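Extracellular solute-binding protein, family 5 (Chelativorans sp., PDB 6WM6) binds EDTA and probably other aminopolycarboxylates in the periplasm, consistent with a role in delivering them to an ABC transporter for uptake. Local coordinates at residues T112-I117 with V171-F176. Numbering follows the deposited sequence. Where two conformers were deposited one is given.
Sequences TVVYRI and VVTATF
Strands 112-117 and 171-176 are the two central strands of a four-stranded antiparallel sheet, flanked by strands 100-108 and 160-165. The sheet belongs to a family 5 solute-binding protein. This contact lies well away from the centre of the chain. The segment axes run antiparallel at 164°.

Four backbone hydrogen bonds join the strands in two reciprocal pairs, V113 with A174 and Y115 with V172. All are nearly straight. A174 N meets V113 O at 2.8 Å, almost along the C=O axis. The other three donors lie in the carbonyl plane of their acceptor. At the non-hydrogen-bonded pairs, CA-H groups lean on the same carbonyls, as where T112 CA lies 3.2 Å from A174 O.

V113, Y115, V172 and A174 share the buried face. Y115 CG is anti to its carbonyl carbon (chi1 -58°), and V113 CG1 sits 3.6 Å above the ring plane, offset toward the rim. The ring also meets F134, of helix 131-141, and F187. V113 CG2 reaches F176 CE1 obliquely at 3.8 Å. I117 CD1 meets V172 CG2 obliquely.

T112, V114, R116, V171, T173 and T175 line the other, more exposed face. V114 CG1 touches V171 CG1 at 3.8 Å, and V114 CG2 lies beside T173 OG1. The methyls of T112 and T173 meet obliquely. R116 is extended from CG to NE and lies alongside V171. V171 CG1 sits over one face of the guanidinium, while V171 CG2 is 3.4 Å from R116 NH1.

T112 OG1 also hydrogen-bonds to P110 O. One water links the hydroxyls of T112 and T175: it donates to T112 OG1 at 2.8 Å and lies 2.7 Å from T175 OG1.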
ATOM      1  N   THR A 112      17.852  19.593   8.563  1.00 18.48           N
ATOM      2  CA  THR A 112      18.611  19.660   7.325  1.00 18.43           C
ATOM      3  C   THR A 112      19.040  18.251   6.967  1.00 18.94           C
ATOM      4  O   THR A 112      19.544  17.519   7.830  1.00 20.09           O
ATOM      5  CB  THR A 112      19.857  20.546   7.509  1.00 20.43           C
ATOM      6  OG1 THR A 112      19.490  21.857   7.964  1.00 23.25           O
ATOM      7  CG2 THR A 112      20.585  20.683   6.187  1.00 20.88           C
ATOM      8  N   VAL A 113      18.823  17.874   5.716  1.00 18.35           N
ATOM      9  CA  VAL A 113      19.243  16.585   5.181  1.00 18.18           C
ATOM     10  C   VAL A 113      20.156  16.848   3.994  1.00 18.81           C
ATOM     11  O   VAL A 113      19.830  17.669   3.126  1.00 19.36           O
ATOM     12  CB  VAL A 113      18.046  15.717   4.759  1.00 19.23           C
ATOM     13  CG1 VAL A 113      18.531  14.441   4.048  1.00 19.44           C
ATOM     14  CG2 VAL A 113      17.177  15.374   5.949  1.00 20.92           C
ATOM     15  N   VAL A 114      21.295  16.158   3.950  1.00 17.87           N
ATOM     16  CA  VAL A 114      22.248  16.258   2.844  1.00 17.99           C
ATOM     17  C   VAL A 114      22.325  14.913   2.146  1.00 18.12           C
ATOM     18  O   VAL A 114      22.546  13.875   2.798  1.00 18.54           O
ATOM     19  CB  VAL A 114      23.646  16.702   3.319  1.00 18.38           C
ATOM     20  CG1 VAL A 114      24.634  16.675   2.156  1.00 21.27           C
ATOM     21  CG2 VAL A 114      23.565  18.088   3.910  1.00 20.01           C
ATOM     22  N   TYR A 115      22.135  14.929   0.831  1.00 18.53           N
ATOM     23  CA  TYR A 115      22.282  13.762  -0.027  1.00 18.12           C
ATOM     24  C   TYR A 115      23.560  13.938  -0.835  1.00 19.12           C
ATOM     25  O   TYR A 115      23.776  14.994  -1.443  1.00 18.26           O
ATOM     26  CB  TYR A 115      21.107  13.612  -0.998  1.00 18.93           C
ATOM     27  CG  TYR A 115      19.735  13.499  -0.371  1.00 17.52           C
ATOM     28  CD1 TYR A 115      18.995  14.633  -0.086  1.00 18.96           C
ATOM     29  CD2 TYR A 115      19.170  12.259  -0.061  1.00 17.65           C
ATOM     30  CE1 TYR A 115      17.736  14.546   0.480  1.00 18.61           C
ATOM     31  CE2 TYR A 115      17.923  12.162   0.518  1.00 17.33           C
ATOM     32  CZ  TYR A 115      17.208  13.303   0.789  1.00 17.96           C
ATOM     33  OH  TYR A 115      15.959  13.239   1.380  1.00 19.10           O
ATOM     34  N   ARG A 116      24.404  12.924  -0.866  1.00 17.27           N
ATOM     35  CA  ARG A 116      25.575  12.897  -1.739  0.53 18.15           C
ATOM     36  C   ARG A 116      25.326  11.799  -2.765  1.00 17.57           C
ATOM     37  O   ARG A 116      25.276  10.610  -2.414  1.00 18.53           O
ATOM     38  CB  ARG A 116      26.858  12.695  -0.942  0.53 21.00           C
ATOM     39  CG  ARG A 116      27.156  13.920  -0.067  0.53 25.39           C
ATOM     40  CD  ARG A 116      28.396  13.795   0.817  0.53 32.07           C
ATOM     41  NE  ARG A 116      28.470  14.926   1.748  0.53 32.91           N
ATOM     42  CZ  ARG A 116      29.016  16.107   1.466  0.53 38.55           C
ATOM     43  NH1 ARG A 116      29.566  16.330   0.281  0.53 45.74           N
ATOM     44  NH2 ARG A 116      29.020  17.068   2.379  0.53 36.07           N
ATOM     45  N   ILE A 117      25.099  12.210  -4.015  1.00 17.68           N
ATOM     46  CA  ILE A 117      24.806  11.310  -5.119  1.00 17.61           C
ATOM     47  C   ILE A 117      26.110  10.744  -5.645  1.00 18.27           C
ATOM     48  O   ILE A 117      27.104  11.471  -5.801  1.00 18.86           O
ATOM     49  CB  ILE A 117      24.068  12.093  -6.220  1.00 17.78           C
ATOM     50  CG1 ILE A 117      22.793  12.726  -5.669  1.00 18.18           C
ATOM     51  CG2 ILE A 117      23.777  11.182  -7.415  1.00 17.76           C
ATOM     52  CD1 ILE A 117      22.189  13.738  -6.648  1.00 19.65           C
ATOM     53  N   VAL A 171      25.807  17.127  -4.562  1.00 18.62           N
ATOM     54  CA  VAL A 171      25.517  17.336  -3.150  1.00 20.18           C
ATOM     55  C   VAL A 171      24.251  18.176  -3.050  1.00 20.06           C
ATOM     56  O   VAL A 171      24.226  19.332  -3.503  1.00 21.36           O
ATOM     57  CB  VAL A 171      26.678  18.002  -2.406  1.00 21.07           C
ATOM     58  CG1 VAL A 171      26.367  18.091  -0.915  1.00 24.94           C
ATOM     59  CG2 VAL A 171      27.970  17.238  -2.618  1.00 22.76           C
ATOM     60  N   VAL A 172      23.203  17.608  -2.464  1.00 18.81           N
ATOM     61  CA  VAL A 172      21.873  18.210  -2.401  1.00 19.67           C
ATOM     62  C   VAL A 172      21.535  18.439  -0.938  1.00 19.10           C
ATOM     63  O   VAL A 172      21.594  17.507  -0.133  1.00 19.48           O
ATOM     64  CB  VAL A 172      20.822  17.293  -3.057  1.00 21.56           C
ATOM     65  CG1 VAL A 172      19.442  17.925  -2.985  1.00 24.02           C
ATOM     66  CG2 VAL A 172      21.209  16.982  -4.478  1.00 23.34           C
ATOM     67  N   THR A 173      21.167  19.670  -0.594  1.00 19.46           N
ATOM     68  CA  THR A 173      20.847  20.048   0.780  1.00 19.20           C
ATOM     69  C   THR A 173      19.388  20.471   0.877  1.00 19.44           C
ATOM     70  O   THR A 173      18.973  21.441   0.226  1.00 19.71           O
ATOM     71  CB  THR A 173      21.768  21.176   1.252  1.00 22.02           C
ATOM     72  OG1 THR A 173      23.139  20.753   1.171  1.00 24.52           O
ATOM     73  CG2 THR A 173      21.472  21.573   2.695  1.00 22.11           C
ATOM     74  N   ALA A 174      18.620  19.732   1.683  1.00 19.19           N
ATOM     75  CA  ALA A 174      17.212  20.017   1.950  1.00 19.29           C
ATOM     76  C   ALA A 174      17.082  20.652   3.326  1.00 20.09           C
ATOM     77  O   ALA A 174      17.507  20.059   4.326  1.00 20.47           O
ATOM     78  CB  ALA A 174      16.390  18.730   1.918  1.00 18.78           C
ATOM     79  N   THR A 175      16.498  21.838   3.379  1.00 19.55           N
ATOM     80  CA  THR A 175      16.229  22.521   4.641  1.00 20.94           C
ATOM     81  C   THR A 175      14.719  22.548   4.881  1.00 19.92           C
ATOM     82  O   THR A 175      13.965  22.980   4.002  1.00 21.62           O
ATOM     83  CB  THR A 175      16.793  23.943   4.631  1.00 22.71           C
ATOM     84  OG1 THR A 175      18.197  23.907   4.344  1.00 24.98           O
ATOM     85  CG2 THR A 175      16.588  24.603   6.002  1.00 26.01           C
ATOM     86  N   PHE A 176      14.294  22.076   6.050  1.00 19.34           N
ATOM     87  CA  PHE A 176      12.889  21.925   6.393  1.00 19.84           C
ATOM     88  C   PHE A 176      12.383  23.122   7.189  1.00 22.61           C
ATOM     89  O   PHE A 176      13.102  23.701   8.006  1.00 25.05           O
ATOM     90  CB  PHE A 176      12.694  20.647   7.233  1.00 19.68           C
ATOM     91  CG  PHE A 176      12.885  19.358   6.464  1.00 19.65           C
ATOM     92  CD1 PHE A 176      14.144  18.956   6.047  1.00 19.10           C
ATOM     93  CD2 PHE A 176      11.799  18.551   6.185  1.00 19.78           C
ATOM     94  CE1 PHE A 176      14.310  17.752   5.354  1.00 18.10           C
ATOM     95  CE2 PHE A 176      11.964  17.350   5.505  1.00 20.18           C
ATOM     96  CZ  PHE A 176      13.199  16.963   5.081  1.00 19.29           C
TER
HETATM   97  O   HOH W   1      19.882  24.118   6.379  1.00 33.70           O